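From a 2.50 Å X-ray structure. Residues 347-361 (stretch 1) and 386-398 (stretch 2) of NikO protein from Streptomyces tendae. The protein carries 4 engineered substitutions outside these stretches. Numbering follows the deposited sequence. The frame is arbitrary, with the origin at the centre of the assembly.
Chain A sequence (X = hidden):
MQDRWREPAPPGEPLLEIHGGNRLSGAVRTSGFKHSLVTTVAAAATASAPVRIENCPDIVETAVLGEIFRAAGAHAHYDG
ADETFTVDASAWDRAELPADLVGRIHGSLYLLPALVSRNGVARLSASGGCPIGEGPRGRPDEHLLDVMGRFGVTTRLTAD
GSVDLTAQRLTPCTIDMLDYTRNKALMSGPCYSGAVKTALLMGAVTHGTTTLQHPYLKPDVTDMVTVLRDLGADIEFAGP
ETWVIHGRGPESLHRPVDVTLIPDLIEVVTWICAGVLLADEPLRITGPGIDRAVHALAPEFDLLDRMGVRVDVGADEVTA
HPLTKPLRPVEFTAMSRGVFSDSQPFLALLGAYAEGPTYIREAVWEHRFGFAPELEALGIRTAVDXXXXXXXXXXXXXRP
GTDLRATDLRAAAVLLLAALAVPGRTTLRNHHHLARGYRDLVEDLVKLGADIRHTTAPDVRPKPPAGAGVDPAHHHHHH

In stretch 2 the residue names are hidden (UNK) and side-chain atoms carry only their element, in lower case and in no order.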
# COMPACT_ATOMS: atom_id res chain seq x y z
N LEU A 347 6.50 -0.52 -13.39
CA LEU A 347 5.39 0.34 -13.00
C LEU A 347 5.91 1.68 -12.51
O LEU A 347 5.23 2.70 -12.62
CB LEU A 347 4.54 -0.34 -11.92
CG LEU A 347 3.91 -1.67 -12.35
CD1 LEU A 347 3.21 -2.33 -11.18
CD2 LEU A 347 2.94 -1.44 -13.50
N ALA A 348 7.12 1.67 -11.97
CA ALA A 348 7.78 2.89 -11.51
C ALA A 348 8.12 3.78 -12.71
O ALA A 348 7.98 5.00 -12.65
CB ALA A 348 9.03 2.56 -10.72
N LEU A 349 8.58 3.15 -13.79
CA LEU A 349 8.91 3.87 -15.01
C LEU A 349 7.66 4.47 -15.64
O LEU A 349 7.69 5.60 -16.14
CB LEU A 349 9.62 2.95 -16.00
CG LEU A 349 10.03 3.57 -17.34
CD1 LEU A 349 10.88 4.81 -17.12
CD2 LEU A 349 10.76 2.55 -18.19
N LEU A 350 6.57 3.72 -15.60
CA LEU A 350 5.29 4.21 -16.11
C LEU A 350 4.79 5.37 -15.26
O LEU A 350 4.12 6.28 -15.77
CB LEU A 350 4.25 3.08 -16.11
CG LEU A 350 4.43 1.98 -17.15
CD1 LEU A 350 3.45 0.84 -16.89
CD2 LEU A 350 4.25 2.53 -18.55
N GLY A 351 5.12 5.35 -13.97
CA GLY A 351 4.72 6.40 -13.06
C GLY A 351 5.38 7.73 -13.37
O GLY A 351 4.87 8.79 -13.03
N ALA A 352 6.53 7.67 -14.04
CA ALA A 352 7.26 8.87 -14.43
C ALA A 352 6.50 9.64 -15.51
O ALA A 352 6.77 10.82 -15.76
CB ALA A 352 8.66 8.52 -14.92
N TYR A 353 5.55 8.96 -16.15
CA TYR A 353 4.74 9.57 -17.20
C TYR A 353 3.35 9.91 -16.69
O TYR A 353 2.51 10.42 -17.43
CB TYR A 353 4.65 8.65 -18.41
CG TYR A 353 5.95 8.49 -19.16
CD1 TYR A 353 6.95 7.64 -18.70
CD2 TYR A 353 6.18 9.19 -20.34
CE1 TYR A 353 8.14 7.50 -19.38
CE2 TYR A 353 7.37 9.05 -21.04
CZ TYR A 353 8.35 8.21 -20.55
OH TYR A 353 9.53 8.06 -21.24
N ALA A 354 3.10 9.62 -15.41
CA ALA A 354 1.82 9.94 -14.79
C ALA A 354 1.86 11.34 -14.18
O ALA A 354 2.92 11.83 -13.81
CB ALA A 354 1.48 8.91 -13.72
N GLU A 355 0.70 11.98 -14.09
CA GLU A 355 0.61 13.31 -13.51
C GLU A 355 0.30 13.26 -12.02
O GLU A 355 -0.87 13.30 -11.62
CB GLU A 355 -0.42 14.16 -14.26
CG GLU A 355 0.04 14.60 -15.63
CD GLU A 355 -0.90 15.59 -16.28
OE1 GLU A 355 -2.05 15.71 -15.81
OE2 GLU A 355 -0.49 16.26 -17.26
N GLY A 356 1.35 13.18 -11.21
CA GLY A 356 1.19 13.09 -9.77
C GLY A 356 2.17 12.10 -9.17
O GLY A 356 2.98 11.51 -9.88
N PRO A 357 2.09 11.92 -7.84
CA PRO A 357 3.00 11.03 -7.11
C PRO A 357 2.56 9.57 -7.20
O PRO A 357 1.40 9.26 -6.93
CB PRO A 357 2.88 11.51 -5.66
CG PRO A 357 2.01 12.75 -5.70
CD PRO A 357 1.19 12.64 -6.93
N THR A 358 3.48 8.69 -7.56
CA THR A 358 3.22 7.25 -7.52
C THR A 358 3.94 6.64 -6.32
O THR A 358 5.16 6.76 -6.19
CB THR A 358 3.68 6.55 -8.81
OG1 THR A 358 2.76 6.84 -9.87
CG2 THR A 358 3.73 5.04 -8.61
N TYR A 359 3.18 5.98 -5.45
CA TYR A 359 3.74 5.39 -4.25
C TYR A 359 3.84 3.87 -4.38
O TYR A 359 2.84 3.19 -4.59
CB TYR A 359 2.90 5.75 -3.03
CG TYR A 359 2.73 7.24 -2.82
CD1 TYR A 359 1.69 7.93 -3.42
CD2 TYR A 359 3.62 7.95 -2.02
CE1 TYR A 359 1.54 9.29 -3.24
CE2 TYR A 359 3.47 9.32 -1.83
CZ TYR A 359 2.43 9.98 -2.44
OH TYR A 359 2.28 11.34 -2.25
N ILE A 360 5.06 3.36 -4.26
CA ILE A 360 5.30 1.92 -4.40
C ILE A 360 5.88 1.34 -3.12
O ILE A 360 6.94 1.76 -2.66
CB ILE A 360 6.25 1.62 -5.57
CG1 ILE A 360 5.66 2.16 -6.88
CG2 ILE A 360 6.52 0.13 -5.66
CD1 ILE A 360 6.54 1.94 -8.09
N ARG A 361 5.18 0.36 -2.54
CA ARG A 361 5.65 -0.29 -1.33
C ARG A 361 6.04 -1.74 -1.59
O ARG A 361 5.27 -2.51 -2.17
CB ARG A 361 4.59 -0.23 -0.23
CG ARG A 361 5.11 -0.61 1.14
CD ARG A 361 4.01 -0.58 2.17
NE ARG A 361 4.51 -0.23 3.50
CZ ARG A 361 4.49 1.00 4.00
NH1 ARG A 361 3.99 2.00 3.30
NH2 ARG A 361 4.98 1.23 5.22
N UNK A 386 13.35 3.03 3.07
CA UNK A 386 13.13 1.65 3.50
C UNK A 386 12.37 0.82 2.46
O UNK A 386 12.92 0.47 1.41
c UNK A 386 12.42 1.61 4.86
c UNK A 386 12.48 0.24 5.51
o UNK A 386 11.56 -0.08 6.29
o UNK A 386 13.45 -0.51 5.24
N UNK A 387 11.10 0.53 2.75
CA UNK A 387 10.29 -0.33 1.89
C UNK A 387 9.49 0.46 0.87
O UNK A 387 8.75 -0.12 0.07
c UNK A 387 9.92 -1.72 3.96
c UNK A 387 9.27 -1.14 2.71
o UNK A 387 8.19 -0.29 3.10
N UNK A 388 9.62 1.78 0.90
CA UNK A 388 8.78 2.64 0.07
C UNK A 388 9.56 3.39 -1.00
O UNK A 388 10.61 3.97 -0.73
c UNK A 388 8.01 3.66 0.94
c UNK A 388 7.23 4.64 0.07
c UNK A 388 7.08 2.93 1.90
N UNK A 389 9.04 3.35 -2.22
CA UNK A 389 9.58 4.14 -3.33
C UNK A 389 8.51 5.07 -3.86
O UNK A 389 7.37 4.66 -4.09
c UNK A 389 11.43 4.91 -5.74
c UNK A 389 10.64 2.81 -6.86
c UNK A 389 10.09 3.22 -4.44
c UNK A 389 10.32 3.87 -5.81
N UNK A 390 8.88 6.34 -4.06
CA UNK A 390 7.94 7.32 -4.59
C UNK A 390 8.48 7.94 -5.87
O UNK A 390 9.65 8.30 -5.96
n UNK A 390 8.99 12.65 -3.18
c UNK A 390 6.94 10.80 -3.72
c UNK A 390 7.66 8.41 -3.55
c UNK A 390 8.54 11.89 -2.19
c UNK A 390 6.53 9.35 -3.93
n UNK A 390 7.57 11.00 -2.42
n UNK A 390 9.06 12.01 -0.98
N UNK A 391 7.61 8.07 -6.87
CA UNK A 391 7.97 8.72 -8.12
C UNK A 391 7.16 10.00 -8.31
O UNK A 391 5.93 9.98 -8.30
c UNK A 391 7.75 7.78 -9.33
c UNK A 391 8.62 6.54 -9.21
c UNK A 391 8.03 8.51 -10.63
N UNK A 392 7.86 11.11 -8.49
CA UNK A 392 7.21 12.41 -8.65
C UNK A 392 6.94 12.74 -10.11
O UNK A 392 7.68 13.51 -10.72
o UNK A 392 7.05 13.06 -5.91
c UNK A 392 8.08 13.44 -6.50
c UNK A 392 8.06 13.52 -8.01
o UNK A 392 9.13 13.75 -5.90
N UNK A 393 5.88 12.16 -10.66
CA UNK A 393 5.50 12.43 -12.03
C UNK A 393 4.77 13.75 -12.17
O UNK A 393 4.14 14.21 -11.22
N UNK A 394 4.85 14.37 -13.36
CA UNK A 394 5.57 13.87 -14.53
C UNK A 394 7.07 14.13 -14.43
O UNK A 394 7.49 15.23 -14.08
c UNK A 394 4.99 14.69 -15.69
c UNK A 394 3.80 15.43 -15.12
c UNK A 394 4.10 15.60 -13.67
N UNK A 395 7.87 13.11 -14.75
CA UNK A 395 9.32 13.25 -14.77
C UNK A 395 9.96 12.23 -15.72
O UNK A 395 10.75 11.40 -15.29
c UNK A 395 9.90 13.09 -13.37
s UNK A 395 9.42 11.55 -12.54
N UNK A 396 9.61 12.31 -17.02
CA UNK A 396 10.12 11.31 -17.97
C UNK A 396 11.63 11.46 -18.17
O UNK A 396 12.15 12.57 -18.09
c UNK A 396 9.38 11.66 -19.26
c UNK A 396 8.84 13.37 -17.69
c UNK A 396 9.10 13.11 -19.14
N UNK A 397 12.32 10.34 -18.42
CA UNK A 397 13.77 10.35 -18.63
C UNK A 397 14.14 11.14 -19.89
O UNK A 397 13.49 10.97 -20.92
c UNK A 397 12.84 8.23 -19.26
c UNK A 397 14.11 8.86 -18.81
c UNK A 397 11.75 8.98 -18.55
N UNK A 398 15.16 11.98 -19.79
CA UNK A 398 15.53 12.83 -20.92
C UNK A 398 17.03 13.13 -20.97
O UNK A 398 17.56 13.42 -22.04
c UNK A 398 15.86 16.01 -19.46
n UNK A 398 14.34 14.79 -18.47
n UNK A 398 15.70 16.41 -18.16
c UNK A 398 14.74 14.14 -20.88
c UNK A 398 15.01 14.98 -19.66
c UNK A 398 14.78 15.66 -17.58
O HOH W 1 6.67 -2.21 5.06

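Position 386 carries two carbons, the second bearing two oxygens, and lies out of reach of stretch 1. The lone carboxylate on a short stem makes it Asp386. At 387 one carbon bears an oxygen and a carbon; the oxygen lies 3.7 Å from Arg361 CG and over one face of the guanidinium. This is Thr387, and a water joins its OG1 (3.1 Å) weakly to Arg361 NE (3.3 Å).

Position 388 has three carbons forked at the first, one of them 3.5 Å from Arg361 NH1, over the same guanidinium: Val388. Position 389 has four carbons forked at the second, with one tip 4.2 Å from Ala348 CB, which identifies Leu389. Its N donates to Ile360 O and its O accepts from Ile360 N, both at 2.7 Å. At 390 three carbons lead to a nitrogen and then a carbon with two more nitrogens, a guanidinium; the second carbon packs 3.7 Å from Tyr359 CE2. This is Arg390.

Position 391 again shows a three-carbon fork, its branches 3.8 Å from Ala348 O and 3.8 Å from Ala352 N: Val391, whose side chain projects from its strand toward Ala348 and Ala352. Two carbons ending in two oxygens at 392, beside Pro357, give Asp392, whose OD2 forms a salt bridge with Arg390 NH1 at 2.9 Å.

No side-chain atoms exist at 393, so it is Gly393. A CB here would clash with the carbonyl oxygens of Ala354 and Gly351. At 394 three carbons close a ring onto the backbone N, the middle one 3.9 Å from Glu355 CG; this is Pro394, preceded by a cis peptide bond. At 395 one carbon leads to a sulfur, which lies 3.9 Å from Ala352 CB; this is Cys395.

Positions 396 and 397 each repeat the three-carbon ring on N. The first sets its CB over the face of the Tyr353 ring, 3.7 Å from CE2, and is Pro396; the ring carbon of the second that is bonded to N lies 3.6 Å from Tyr353 OH, and the residue is Pro397. At 398 a carbon leads to a five-membered ring of three carbons and two nitrogens, far from stretch 1: His398, whose ND1 donates to Pro396 O.

The contact rests on an antiparallel strand pair. Thr358 and Val391 exchange N-to-O bonds of 2.9 Å in both directions, as Ile360 and Leu389 do at 2.7 Å. Leu389 and Val391 share one face, turned to the helix, while Arg390 lies on the other with Tyr359. Beyond the strands, Cys395 N donates to Ala352 O at 2.7 Å, anchoring the proline-rich tail as Tyr353 packs against its rings.

Stretch 2, residues 386-398: DTVLRVDGPCPPH
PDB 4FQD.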